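Local atomic coordinates of cell surface protein (Faecalibacterium prausnitzii A2-165, PDB entry 4GT6), a protein that is of unknown function but, as the leucine-rich repeat part of a longer extracellular protein, probably binds other proteins at the bacterial cell surface. Residues F133-E138 with Y158-H163; T141-E146 with T164-D169; I256-F261 with I279-F284; L326-A331 with A352-T357. One frame throughout, in Å; residues are numbered along the deposited sequence.

Interaction 1: F133-E138 with Y158-H163; sequences FHHCEE and YCYSLH
Tyr158 lays its CB over the middle of one face of the His135 imidazole, 3.5 Å from the ring centroid, a CH-pi contact only 14° off the ring normal. Its phenol ring, carried on by a CG that stands anti to the carbonyl carbon (chi1 -52°), continues past the imidazole at a shallow tilt, so the two rings barely overlap. At its rim this phenol meets the other histidine: His134 NE2 lies near the plane of the tyrosine ring, 3.6 Å from Tyr158 CD2, while the ND1 of His134 is bonded to Glu131. The His135 ring is fixed in rotation by its own segment, because ND1 gives a hydrogen bond of 2.8 Å to Glu137 OE2, met on the anti side of the carboxylate. Glu137 can reach it because its chain is extended beyond CG (chi2 180°), and it runs alongside Tyr160, with Glu137 CD 3.6 Å from Tyr160 CE2. An alanine in place of His135 would probably leave the Glu137 carboxylate without this N-H and Tyr158 CB without the flat surface it rests on. Further along, Ser161 OG donates to Glu137 O at 2.7 Å; the one-carbon arm of serine, with OG beside its own backbone N, is short enough to reach this carbonyl while water 1 accepts from Ser161 N and donates to Cys136 O. Cys136 and Cys159 are both buried. In this protein the ring of Phe112 continues the file begun by Tyr158 and His135; the stacking of equivalent loops, one upon the next, is characteristic of the leucine-rich repeat solenoid, here of the BspA type.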
loop_
_atom_site.group_PDB
_atom_site.type_symbol
_atom_site.label_atom_id
_atom_site.label_comp_id
_atom_site.label_asym_id
_atom_site.label_seq_id
_atom_site.Cartn_x
_atom_site.Cartn_y
_atom_site.Cartn_z
ATOM N N PHE A 133 -7.947 5.327 -5.259
ATOM C CA PHE A 133 -8.484 5.789 -3.978
ATOM C C PHE A 133 -7.364 6.063 -2.987
ATOM O O PHE A 133 -7.571 5.957 -1.779
ATOM C CB PHE A 133 -9.504 4.764 -3.419
ATOM C CG PHE A 133 -10.719 4.669 -4.324
ATOM C CD1 PHE A 133 -11.715 5.646 -4.285
ATOM C CD2 PHE A 133 -10.840 3.632 -5.247
ATOM C CE1 PHE A 133 -12.824 5.574 -5.134
ATOM C CE2 PHE A 133 -11.943 3.569 -6.116
ATOM C CZ PHE A 133 -12.903 4.570 -6.079
ATOM N N HIS A 134 -6.172 6.368 -3.501
ATOM C CA HIS A 134 -4.989 6.652 -2.684
ATOM C C HIS A 134 -5.294 7.861 -1.763
ATOM O O HIS A 134 -5.754 8.894 -2.244
ATOM C CB HIS A 134 -3.791 6.913 -3.620
ATOM C CG HIS A 134 -2.444 7.088 -2.973
ATOM N ND1 HIS A 134 -1.290 7.133 -3.742
ATOM C CD2 HIS A 134 -2.103 7.263 -1.674
ATOM C CE1 HIS A 134 -0.294 7.320 -2.893
ATOM N NE2 HIS A 134 -0.734 7.410 -1.637
ATOM N N HIS A 135 -5.060 7.718 -0.436
ATOM C CA HIS A 135 -5.306 8.770 0.572
ATOM C C HIS A 135 -6.803 9.161 0.702
ATOM O O HIS A 135 -7.114 10.298 1.092
ATOM C CB HIS A 135 -4.435 10.024 0.335
ATOM C CG HIS A 135 -3.148 9.998 1.110
ATOM N ND1 HIS A 135 -3.134 10.187 2.487
ATOM C CD2 HIS A 135 -1.881 9.778 0.684
ATOM C CE1 HIS A 135 -1.859 10.092 2.849
ATOM N NE2 HIS A 135 -1.068 9.849 1.798
ATOM N N CYS A 136 -7.724 8.210 0.432
ATOM C CA CYS A 136 -9.134 8.398 0.726
ATOM C C CYS A 136 -9.296 7.947 2.170
ATOM O O CYS A 136 -9.778 6.854 2.467
ATOM C CB CYS A 136 -10.021 7.645 -0.254
ATOM S SG CYS A 136 -10.058 8.419 -1.898
ATOM N N GLU A 137 -8.836 8.830 3.068
ATOM C CA GLU A 137 -8.653 8.619 4.506
ATOM C C GLU A 137 -9.917 8.386 5.316
ATOM O O GLU A 137 -9.800 8.019 6.488
ATOM C CB GLU A 137 -7.894 9.817 5.096
ATOM C CG GLU A 137 -6.535 10.020 4.433
ATOM C CD GLU A 137 -5.733 11.190 4.965
ATOM O OE1 GLU A 137 -6.085 11.708 6.045
ATOM O OE2 GLU A 137 -4.712 11.545 4.336
ATOM N N GLU A 138 -11.099 8.593 4.742
ATOM C CA GLU A 138 -12.334 8.352 5.485
ATOM C C GLU A 138 -13.178 7.191 4.910
ATOM O O GLU A 138 -14.209 6.874 5.491
ATOM C CB GLU A 138 -13.157 9.637 5.599
ATOM C CG GLU A 138 -12.553 10.543 6.658
ATOM C CD GLU A 138 -13.390 11.766 6.988
ATOM O OE1 GLU A 138 -14.635 11.638 7.069
ATOM O OE2 GLU A 138 -12.791 12.844 7.203
ATOM N N TYR A 158 -2.864 4.375 2.269
ATOM C CA TYR A 158 -3.157 5.410 3.279
ATOM C C TYR A 158 -4.651 5.742 3.391
ATOM O O TYR A 158 -5.035 6.842 3.821
ATOM C CB TYR A 158 -2.299 6.683 3.048
ATOM C CG TYR A 158 -0.839 6.306 2.946
ATOM C CD1 TYR A 158 -0.161 5.766 4.040
ATOM C CD2 TYR A 158 -0.168 6.369 1.730
ATOM C CE1 TYR A 158 1.158 5.332 3.931
ATOM C CE2 TYR A 158 1.163 5.954 1.615
ATOM C CZ TYR A 158 1.823 5.457 2.726
ATOM O OH TYR A 158 3.129 5.033 2.636
ATOM N N CYS A 159 -5.492 4.736 3.153
ATOM C CA CYS A 159 -6.916 4.863 3.466
ATOM C C CYS A 159 -7.010 4.493 4.934
ATOM O O CYS A 159 -7.276 3.340 5.287
ATOM C CB CYS A 159 -7.766 3.977 2.561
ATOM S SG CYS A 159 -7.881 4.607 0.869
ATOM N N TYR A 160 -6.718 5.495 5.804
ATOM C CA TYR A 160 -6.568 5.301 7.260
ATOM C C TYR A 160 -7.776 4.758 8.003
ATOM O O TYR A 160 -7.598 4.215 9.103
ATOM C CB TYR A 160 -6.149 6.608 7.941
ATOM C CG TYR A 160 -4.831 7.159 7.443
ATOM C CD1 TYR A 160 -3.700 6.348 7.355
ATOM C CD2 TYR A 160 -4.687 8.514 7.151
ATOM C CE1 TYR A 160 -2.478 6.858 6.921
ATOM C CE2 TYR A 160 -3.468 9.037 6.717
ATOM C CZ TYR A 160 -2.367 8.203 6.601
ATOM O OH TYR A 160 -1.157 8.718 6.204
ATOM N N SER A 161 -8.982 4.912 7.456
ATOM C CA SER A 161 -10.206 4.419 8.106
ATOM C C SER A 161 -10.693 3.093 7.551
ATOM O O SER A 161 -11.669 2.549 8.067
ATOM C CB SER A 161 -11.337 5.435 7.941
ATOM O OG SER A 161 -10.942 6.678 8.482
ATOM N N LEU A 162 -10.084 2.621 6.472
ATOM C CA LEU A 162 -10.541 1.437 5.736
ATOM C C LEU A 162 -10.202 0.168 6.537
ATOM O O LEU A 162 -9.042 -0.232 6.588
ATOM C CB LEU A 162 -9.914 1.429 4.325
ATOM C CG LEU A 162 -10.290 0.273 3.384
ATOM C CD1 LEU A 162 -11.803 0.247 3.102
ATOM C CD2 LEU A 162 -9.536 0.407 2.057
ATOM N N HIS A 163 -11.216 -0.427 7.169
ATOM C CA HIS A 163 -10.987 -1.574 8.063
ATOM C C HIS A 163 -11.438 -2.915 7.477
ATOM O O HIS A 163 -11.071 -3.960 8.026
ATOM C CB HIS A 163 -11.650 -1.338 9.428
ATOM C CG HIS A 163 -13.141 -1.187 9.364
ATOM N ND1 HIS A 163 -13.972 -2.287 9.236
ATOM C CD2 HIS A 163 -13.900 -0.064 9.389
ATOM C CE1 HIS A 163 -15.207 -1.804 9.215
ATOM N NE2 HIS A 163 -15.211 -0.472 9.272
HETATM O O HOH W 1 -9.927 5.185 4.712
#

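Interaction 2: T141-E146 with T164-D169; sequences TVTIPE and TVTLPD. With EDO (1,2-ethanediol), chain J.
Glu146 bends at chi2 (-72°), and this brings its carboxylate back alongside the CB edge of Pro168, running past the ring in the opposite direction, to the next backbone N-H. There OE2 accepts from Asp169 N at 2.9 Å on its syn side, while Glu146 CD lies 3.3 Å from Pro168 CB. OE1 of the same carboxylate takes Ser170 N, so the acid holds the start of the following turn by its backbone. Its charge also comes near that of Asp169, whose OD2 is 3.9 Å from Glu146 OE2; the two N-H groups would probably offset some of the repulsion. In Ile144, CG2 stands anti to the backbone N and meets Pro168 CD at 3.7 Å, whereas CG1 runs alongside Leu167 and touches its CD2. Proline suits this spot: it offers a flat apolar flank and has no N-H to satisfy. Before these turns the chains run as parallel strands, 141-143 beside 164-166, with axes 4.8 Å apart and directions within 3° of each other. Such short parallel strands, one from each turn of the coil, are the hallmark of the leucine-rich repeat solenoid. Val142 binds both ways, its N to Thr164 O and its O to Thr166 N, and Ile144 N continues the ladder to Thr166 O with an N-H...O angle of 168°. Val142 and Val165 occupy one face, where Val142 also packs against Leu122, Phe156 and Leu162. On the other face beta-branched threonines stand in file, and water 2 lies 2.7 Å from Thr166 OG1 while donating to Val142 O.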
loop_
_atom_site.group_PDB
_atom_site.type_symbol
_atom_site.label_atom_id
_atom_site.label_comp_id
_atom_site.label_asym_id
_atom_site.label_seq_id
_atom_site.Cartn_x
_atom_site.Cartn_y
_atom_site.Cartn_z
ATOM N N THR A 141 -15.406 0.918 4.539
ATOM C CA THR A 141 -15.520 -0.448 4.015
ATOM C C THR A 141 -15.639 -0.362 2.518
ATOM O O THR A 141 -16.288 0.567 2.008
ATOM C CB THR A 141 -16.723 -1.229 4.595
ATOM O OG1 THR A 141 -17.935 -0.702 4.054
ATOM C CG2 THR A 141 -16.764 -1.265 6.120
ATOM N N VAL A 142 -15.030 -1.314 1.818
ATOM C CA VAL A 142 -15.078 -1.354 0.361
ATOM C C VAL A 142 -15.366 -2.773 -0.089
ATOM O O VAL A 142 -14.735 -3.710 0.400
ATOM C CB VAL A 142 -13.763 -0.818 -0.282
ATOM C CG1 VAL A 142 -13.712 -1.135 -1.777
ATOM C CG2 VAL A 142 -13.609 0.690 -0.063
ATOM N N THR A 143 -16.281 -2.918 -1.044
ATOM C CA THR A 143 -16.557 -4.193 -1.682
ATOM C C THR A 143 -16.182 -4.052 -3.152
ATOM O O THR A 143 -16.734 -3.206 -3.859
ATOM C CB THR A 143 -18.017 -4.663 -1.487
ATOM O OG1 THR A 143 -18.262 -4.854 -0.097
ATOM C CG2 THR A 143 -18.308 -5.981 -2.215
ATOM N N ILE A 144 -15.238 -4.874 -3.604
ATOM C CA ILE A 144 -14.814 -4.903 -5.003
ATOM C C ILE A 144 -15.689 -5.950 -5.694
ATOM O O ILE A 144 -15.721 -7.098 -5.242
ATOM C CB ILE A 144 -13.283 -5.156 -5.142
ATOM C CG1 ILE A 144 -12.442 -4.033 -4.465
ATOM C CG2 ILE A 144 -12.869 -5.358 -6.603
ATOM C CD1 ILE A 144 -12.633 -2.529 -5.037
ATOM N N PRO A 145 -16.464 -5.577 -6.739
ATOM C CA PRO A 145 -17.372 -6.556 -7.361
ATOM C C PRO A 145 -16.711 -7.592 -8.247
ATOM O O PRO A 145 -15.617 -7.363 -8.770
ATOM C CB PRO A 145 -18.291 -5.682 -8.229
ATOM C CG PRO A 145 -17.445 -4.540 -8.613
ATOM C CD PRO A 145 -16.588 -4.252 -7.397
ATOM N N GLU A 146 -17.425 -8.735 -8.429
ATOM C CA GLU A 146 -16.980 -9.810 -9.312
ATOM C C GLU A 146 -16.819 -9.223 -10.722
ATOM O O GLU A 146 -17.650 -8.436 -11.159
ATOM C CB GLU A 146 -17.962 -11.009 -9.270
ATOM C CG GLU A 146 -17.977 -11.768 -7.939
ATOM C CD GLU A 146 -16.771 -12.633 -7.594
ATOM O OE1 GLU A 146 -15.884 -12.797 -8.463
ATOM O OE2 GLU A 146 -16.692 -13.118 -6.439
ATOM N N THR A 164 -12.265 -2.896 6.418
ATOM C CA THR A 164 -12.747 -4.129 5.785
ATOM C C THR A 164 -12.779 -3.949 4.279
ATOM O O THR A 164 -13.327 -2.961 3.784
ATOM C CB THR A 164 -14.147 -4.532 6.325
ATOM O OG1 THR A 164 -14.105 -4.661 7.744
ATOM C CG2 THR A 164 -14.660 -5.843 5.729
ATOM N N VAL A 165 -12.203 -4.918 3.551
ATOM C CA VAL A 165 -12.232 -4.948 2.089
ATOM C C VAL A 165 -12.644 -6.346 1.681
ATOM O O VAL A 165 -12.035 -7.329 2.130
ATOM C CB VAL A 165 -10.922 -4.507 1.367
ATOM C CG1 VAL A 165 -11.047 -4.666 -0.160
ATOM C CG2 VAL A 165 -10.567 -3.056 1.683
ATOM N N THR A 166 -13.651 -6.438 0.823
ATOM C CA THR A 166 -14.089 -7.719 0.282
ATOM C C THR A 166 -13.594 -7.813 -1.156
ATOM O O THR A 166 -13.958 -6.982 -1.997
ATOM C CB THR A 166 -15.607 -7.878 0.412
ATOM O OG1 THR A 166 -15.930 -7.793 1.800
ATOM C CG2 THR A 166 -16.118 -9.224 -0.170
ATOM N N LEU A 167 -12.712 -8.800 -1.421
ATOM C CA LEU A 167 -12.199 -9.019 -2.766
ATOM C C LEU A 167 -12.971 -10.142 -3.427
ATOM O O LEU A 167 -13.279 -11.136 -2.764
ATOM C CB LEU A 167 -10.692 -9.339 -2.756
ATOM C CG LEU A 167 -9.744 -8.240 -2.249
ATOM C CD1 LEU A 167 -8.305 -8.676 -2.447
ATOM C CD2 LEU A 167 -9.956 -6.946 -2.999
ATOM N N PRO A 168 -13.278 -10.014 -4.735
ATOM C CA PRO A 168 -14.033 -11.073 -5.420
ATOM C C PRO A 168 -13.156 -12.230 -5.877
ATOM O O PRO A 168 -11.939 -12.089 -5.973
ATOM C CB PRO A 168 -14.590 -10.330 -6.639
ATOM C CG PRO A 168 -13.551 -9.339 -6.974
ATOM C CD PRO A 168 -12.974 -8.894 -5.651
ATOM N N ASP A 169 -13.796 -13.351 -6.247
ATOM C CA ASP A 169 -13.110 -14.538 -6.755
ATOM C C ASP A 169 -12.324 -14.243 -8.048
ATOM O O ASP A 169 -11.325 -14.900 -8.320
ATOM C CB ASP A 169 -14.150 -15.645 -7.007
ATOM C CG ASP A 169 -14.875 -16.158 -5.760
ATOM O OD1 ASP A 169 -14.398 -15.886 -4.629
ATOM O OD2 ASP A 169 -15.896 -16.866 -5.917
HETATM C C1 EDO J . -8.531 -7.690 2.381
HETATM O O1 EDO J . -9.383 -8.818 2.386
HETATM C C2 EDO J . -7.903 -7.549 0.985
HETATM O O2 EDO J . -7.228 -8.758 0.660
HETATM O O HOH W 2 -16.230 -5.264 2.585
#

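Interaction 3: I256-F261 with I279-F284; sequences IETHAF and IGTGAF. With EDO (1,2-ethanediol), chain B; EDO (1,2-ethanediol), chain L.
Thr281 O is gripped by two donors from the facing turn: Thr258 OG1 at 2.6 Å and His259 N at 3.0 Å. The hydroxyl comes in tilted 25° from the carbonyl plane, and it gets there because OG1 stands anti to its own backbone N (chi1 -178°). A 1,2-ethanediol, probably from the crystallisation liquor, donates to the same Thr258 OG1. Thr281 O also lies over the centre of one face of the His259 imidazole, whose ND1 is bonded outside these segments to Asn199. Glycine at 280 and 282 is what lets the two turns come this close: a CB on Gly280 would run into Thr258 N, and one on Gly282 into His259 NE2, besides which Gly282 has a positive phi. Both Glu257-Ala260 and Gly280-Ala283 are type II beta turns, stacked at the same point of successive coils, as expected for the solenoid of a BspA-type leucine-rich repeat protein. Backbone bonds tie them at their ends, Gly280 N to Ile256 O at 2.7 Å and Phe261 N to Ala283 O at 2.8 Å. On the buried side Phe261 and Phe284 form an offset stack, centroids 4.6 Å apart and planes at 19°, with Phe284 CE1 over one face of the Phe261 ring. Tyr238 stacks on Phe261, and the ring of Phe307 meets Phe284, so the file of aromatics runs on through neighbouring coils. Ile256 fills the interior beside them: its CD1 meets the edge of Phe284 at CZ. The Ala283 methyl lies 4.0 Å from Ile256 CG2 and 4.1 Å from Glu257 O, so a larger side chain would probably crowd both.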
loop_
_atom_site.group_PDB
_atom_site.type_symbol
_atom_site.label_atom_id
_atom_site.label_comp_id
_atom_site.label_asym_id
_atom_site.label_seq_id
_atom_site.Cartn_x
_atom_site.Cartn_y
_atom_site.Cartn_z
ATOM N N ILE A 256 12.356 -13.163 4.400
ATOM C CA ILE A 256 11.425 -12.334 5.159
ATOM C C ILE A 256 11.277 -11.109 4.272
ATOM O O ILE A 256 12.253 -10.366 4.104
ATOM C CB ILE A 256 11.883 -11.987 6.605
ATOM C CG1 ILE A 256 12.136 -13.246 7.443
ATOM C CG2 ILE A 256 10.824 -11.084 7.274
ATOM C CD1 ILE A 256 13.082 -12.981 8.655
ATOM N N GLU A 257 10.098 -10.925 3.653
ATOM C CA GLU A 257 9.901 -9.849 2.696
ATOM C C GLU A 257 9.841 -8.463 3.414
ATOM O O GLU A 257 9.723 -8.385 4.643
ATOM C CB GLU A 257 8.668 -10.134 1.809
ATOM C CG GLU A 257 8.573 -9.316 0.521
ATOM C CD GLU A 257 9.868 -9.197 -0.262
ATOM O OE1 GLU A 257 10.237 -10.186 -0.935
ATOM O OE2 GLU A 257 10.565 -8.166 -0.113
ATOM N N THR A 258 10.021 -7.393 2.642
ATOM C CA THR A 258 10.044 -6.024 3.154
ATOM C C THR A 258 8.790 -5.747 3.996
ATOM O O THR A 258 7.683 -6.135 3.614
ATOM C CB THR A 258 10.238 -5.007 2.006
ATOM O OG1 THR A 258 10.310 -3.681 2.547
ATOM C CG2 THR A 258 9.140 -5.063 0.953
ATOM N N HIS A 259 8.987 -5.122 5.175
ATOM C CA HIS A 259 7.930 -4.738 6.131
ATOM C C HIS A 259 7.015 -5.918 6.552
ATOM O O HIS A 259 5.884 -5.679 6.984
ATOM C CB HIS A 259 7.102 -3.563 5.530
ATOM C CG HIS A 259 7.956 -2.361 5.239
ATOM N ND1 HIS A 259 8.255 -1.975 3.941
ATOM C CD2 HIS A 259 8.593 -1.529 6.096
ATOM C CE1 HIS A 259 9.057 -0.921 4.051
ATOM N NE2 HIS A 259 9.268 -0.602 5.329
ATOM N N ALA A 260 7.502 -7.190 6.468
ATOM C CA ALA A 260 6.639 -8.341 6.791
ATOM C C ALA A 260 6.181 -8.327 8.253
ATOM O O ALA A 260 5.091 -8.812 8.560
ATOM C CB ALA A 260 7.356 -9.663 6.483
ATOM N N PHE A 261 7.018 -7.775 9.155
ATOM C CA PHE A 261 6.705 -7.704 10.592
ATOM C C PHE A 261 6.663 -6.263 11.071
ATOM O O PHE A 261 6.843 -6.015 12.255
ATOM C CB PHE A 261 7.756 -8.469 11.425
ATOM C CG PHE A 261 7.778 -9.969 11.324
ATOM C CD1 PHE A 261 8.493 -10.605 10.309
ATOM C CD2 PHE A 261 7.178 -10.759 12.306
ATOM C CE1 PHE A 261 8.558 -12.002 10.242
ATOM C CE2 PHE A 261 7.226 -12.157 12.229
ATOM C CZ PHE A 261 7.922 -12.771 11.201
ATOM N N ILE A 279 16.494 -10.767 4.148
ATOM C CA ILE A 279 15.494 -9.968 4.874
ATOM C C ILE A 279 15.274 -8.686 4.095
ATOM O O ILE A 279 16.256 -8.043 3.708
ATOM C CB ILE A 279 15.972 -9.656 6.316
ATOM C CG1 ILE A 279 16.351 -10.935 7.093
ATOM C CG2 ILE A 279 14.909 -8.873 7.078
ATOM C CD1 ILE A 279 17.112 -10.645 8.411
ATOM N N GLY A 280 14.010 -8.300 3.910
ATOM C CA GLY A 280 13.670 -7.084 3.191
ATOM C C GLY A 280 13.767 -5.839 4.050
ATOM O O GLY A 280 13.727 -5.904 5.283
ATOM N N THR A 281 13.826 -4.688 3.392
ATOM C CA THR A 281 13.835 -3.368 4.043
ATOM C C THR A 281 12.717 -3.261 5.093
ATOM O O THR A 281 11.577 -3.666 4.830
ATOM C CB THR A 281 13.634 -2.269 2.974
ATOM O OG1 THR A 281 14.742 -2.311 2.074
ATOM C CG2 THR A 281 13.509 -0.850 3.596
ATOM N N GLY A 282 13.070 -2.744 6.269
ATOM C CA GLY A 282 12.135 -2.466 7.358
ATOM C C GLY A 282 11.314 -3.661 7.804
ATOM O O GLY A 282 10.195 -3.491 8.293
ATOM N N ALA A 283 11.875 -4.866 7.694
ATOM C CA ALA A 283 11.137 -6.078 8.045
ATOM C C ALA A 283 10.565 -6.035 9.458
ATOM O O ALA A 283 9.453 -6.482 9.635
ATOM C CB ALA A 283 12.010 -7.298 7.877
ATOM N N PHE A 284 11.294 -5.494 10.449
ATOM C CA PHE A 284 10.824 -5.452 11.846
ATOM C C PHE A 284 10.739 -4.017 12.353
ATOM O O PHE A 284 10.794 -3.782 13.561
ATOM C CB PHE A 284 11.772 -6.268 12.751
ATOM C CG PHE A 284 11.799 -7.739 12.413
ATOM C CD1 PHE A 284 10.890 -8.617 12.993
ATOM C CD2 PHE A 284 12.730 -8.245 11.516
ATOM C CE1 PHE A 284 10.920 -9.980 12.680
ATOM C CE2 PHE A 284 12.744 -9.601 11.186
ATOM C CZ PHE A 284 11.834 -10.459 11.765
HETATM C C1 EDO B . 15.447 -5.192 0.014
HETATM O O1 EDO B . 14.080 -5.308 0.425
HETATM C C2 EDO B . 16.352 -6.204 0.762
HETATM O O2 EDO B . 16.409 -7.440 0.069
HETATM C C1 EDO L . 10.738 -1.124 -0.376
HETATM O O1 EDO L . 10.231 -1.694 0.820
HETATM C C2 EDO L . 11.617 -2.102 -1.177
HETATM O O2 EDO L . 10.793 -3.040 -1.826
#

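Interaction 4: L326-A331 with A352-T357; sequences LDDAFA and AFSNCT
Phe330 N donates to Ala352 O at 2.8 Å, with an N-H...O angle of 142°, joining the type I turn Asp328-Ala331 to the segment 352-357. Phe330 and Phe353 point the same way, each with CG anti to the carbonyl carbon (chi1 near -67° in both). Their planes are only 6° apart, yet the rings are slid so far that they barely overlap, and the touch is made near the rims, by Phe330 CD2 and Phe353 CE1 at 3.5 Å. The small side chain of Ala352 packs against the facing turn, its CB 3.6 Å from Leu326 O, where a larger one would probably be crowded. At the other end Ala331 CB lies 3.5 Å from Ser354 OG, whose hydroxyl is hydrogen-bonded to Ser351 O, and Ala331 CA makes a CH...O contact to Ser354 O. Phe330 also meets Phe307 and packs on Ile318 and Ile339, so an alanine here would probably open a gap between these residues and leave Phe353 without its neighbouring ring. Between the two segments themselves, the step rests on this ring contact and one backbone bond, with Ser351 adding polar ties to Asp327 and Asp328 beside them, which suggests packing held more by fit and burial than by charge.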
loop_
_atom_site.group_PDB
_atom_site.type_symbol
_atom_site.label_atom_id
_atom_site.label_comp_id
_atom_site.label_asym_id
_atom_site.label_seq_id
_atom_site.Cartn_x
_atom_site.Cartn_y
_atom_site.Cartn_z
ATOM N N LEU A 326 22.783 -1.705 6.829
ATOM C CA LEU A 326 22.413 -0.555 6.007
ATOM C C LEU A 326 21.806 0.620 6.792
ATOM O O LEU A 326 21.678 0.575 8.016
ATOM C CB LEU A 326 21.487 -0.993 4.849
ATOM C CG LEU A 326 22.071 -2.026 3.846
ATOM C CD1 LEU A 326 21.124 -2.202 2.642
ATOM C CD2 LEU A 326 23.454 -1.606 3.340
ATOM N N ASP A 327 21.485 1.704 6.072
ATOM C CA ASP A 327 20.976 2.949 6.659
ATOM C C ASP A 327 19.803 2.723 7.612
ATOM O O ASP A 327 18.919 1.926 7.325
ATOM C CB ASP A 327 20.552 3.923 5.557
ATOM C CG ASP A 327 21.719 4.712 4.978
ATOM O OD1 ASP A 327 22.277 5.570 5.698
ATOM O OD2 ASP A 327 22.042 4.504 3.803
ATOM N N ASP A 328 19.835 3.399 8.777
ATOM C CA ASP A 328 18.773 3.362 9.778
ATOM C C ASP A 328 18.443 1.944 10.312
ATOM O O ASP A 328 17.386 1.779 10.909
ATOM C CB ASP A 328 17.482 3.985 9.184
ATOM C CG ASP A 328 17.542 5.471 8.909
ATOM O OD1 ASP A 328 18.436 6.147 9.476
ATOM O OD2 ASP A 328 16.660 5.972 8.176
ATOM N N ALA A 329 19.343 0.947 10.159
ATOM C CA ALA A 329 19.070 -0.422 10.620
ATOM C C ALA A 329 18.610 -0.479 12.096
ATOM O O ALA A 329 17.737 -1.284 12.411
ATOM C CB ALA A 329 20.279 -1.311 10.423
ATOM N N PHE A 330 19.174 0.364 12.972
ATOM C CA PHE A 330 18.777 0.417 14.391
ATOM C C PHE A 330 18.389 1.838 14.796
ATOM O O PHE A 330 18.480 2.177 15.977
ATOM C CB PHE A 330 19.912 -0.106 15.297
ATOM C CG PHE A 330 20.190 -1.572 15.086
ATOM C CD1 PHE A 330 19.478 -2.541 15.793
ATOM C CD2 PHE A 330 21.113 -1.990 14.129
ATOM C CE1 PHE A 330 19.740 -3.899 15.602
ATOM C CE2 PHE A 330 21.364 -3.348 13.927
ATOM C CZ PHE A 330 20.693 -4.292 14.678
ATOM N N ALA A 331 17.953 2.673 13.836
ATOM C CA ALA A 331 17.606 4.072 14.136
ATOM C C ALA A 331 16.449 4.162 15.124
ATOM O O ALA A 331 15.400 3.548 14.910
ATOM C CB ALA A 331 17.257 4.826 12.861
ATOM N N ALA A 352 22.874 4.100 10.778
ATOM C CA ALA A 352 22.496 2.768 11.272
ATOM C C ALA A 352 22.277 2.764 12.797
ATOM O O ALA A 352 21.383 2.073 13.273
ATOM C CB ALA A 352 23.552 1.741 10.886
ATOM N N PHE A 353 23.039 3.570 13.544
ATOM C CA PHE A 353 22.896 3.622 15.000
ATOM C C PHE A 353 22.528 5.035 15.472
ATOM O O PHE A 353 22.870 5.419 16.593
ATOM C CB PHE A 353 24.181 3.094 15.680
ATOM C CG PHE A 353 24.361 1.613 15.435
ATOM C CD1 PHE A 353 23.637 0.677 16.168
ATOM C CD2 PHE A 353 25.204 1.156 14.430
ATOM C CE1 PHE A 353 23.769 -0.685 15.915
ATOM C CE2 PHE A 353 25.336 -0.214 14.174
ATOM C CZ PHE A 353 24.608 -1.124 14.909
ATOM N N SER A 354 21.775 5.792 14.636
ATOM C CA SER A 354 21.325 7.142 14.976
ATOM C C SER A 354 20.243 7.062 16.047
ATOM O O SER A 354 19.475 6.101 16.071
ATOM C CB SER A 354 20.818 7.879 13.740
ATOM O OG SER A 354 19.779 7.170 13.086
ATOM N N ASN A 355 20.220 8.039 16.964
ATOM C CA ASN A 355 19.261 8.116 18.083
ATOM C C ASN A 355 19.238 6.809 18.916
ATOM O O ASN A 355 18.170 6.274 19.234
ATOM C CB ASN A 355 17.848 8.485 17.592
ATOM C CG ASN A 355 17.733 9.892 17.067
ATOM O OD1 ASN A 355 17.528 10.116 15.870
ATOM N ND2 ASN A 355 17.836 10.872 17.952
ATOM N N CYS A 356 20.436 6.273 19.196
ATOM C CA CYS A 356 20.684 5.103 20.039
ATOM C C CYS A 356 21.440 5.614 21.272
ATOM O O CYS A 356 22.634 5.339 21.461
ATOM C CB CYS A 356 21.453 4.026 19.281
ATOM S SG CYS A 356 20.435 3.109 18.093
ATOM N N THR A 357 20.724 6.387 22.094
ATOM C CA THR A 357 21.293 7.097 23.244
ATOM C C THR A 357 21.711 6.167 24.422
ATOM O O THR A 357 22.546 6.585 25.228
ATOM C CB THR A 357 20.357 8.232 23.699
ATOM O OG1 THR A 357 19.062 7.714 23.988
ATOM C CG2 THR A 357 20.236 9.335 22.650
#

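In the fold
Along the chain, interactions 1 and 2 alternate their segments and so join the same two neighbouring coils, at the loops and at the parallel strands 141-143 and 164-166. Their centres are 15 Å apart, and they touch where Leu162 packs on Val142 and His163 on Thr141. Interactions 3 and 4 follow in series within the same run of BspA-type repeats, with centres 16 Å apart and no direct touch; Phe307, in a loop between them, meets both Phe284 and Phe330. Interactions 2 and 4 lie about 40 Å apart between centres, on opposite sides of the chain's centre. Local coil-to-coil contacts thus recur along an elongated solenoid, giving this part of a longer cell surface protein the extended surface expected of a putative protein-binding module.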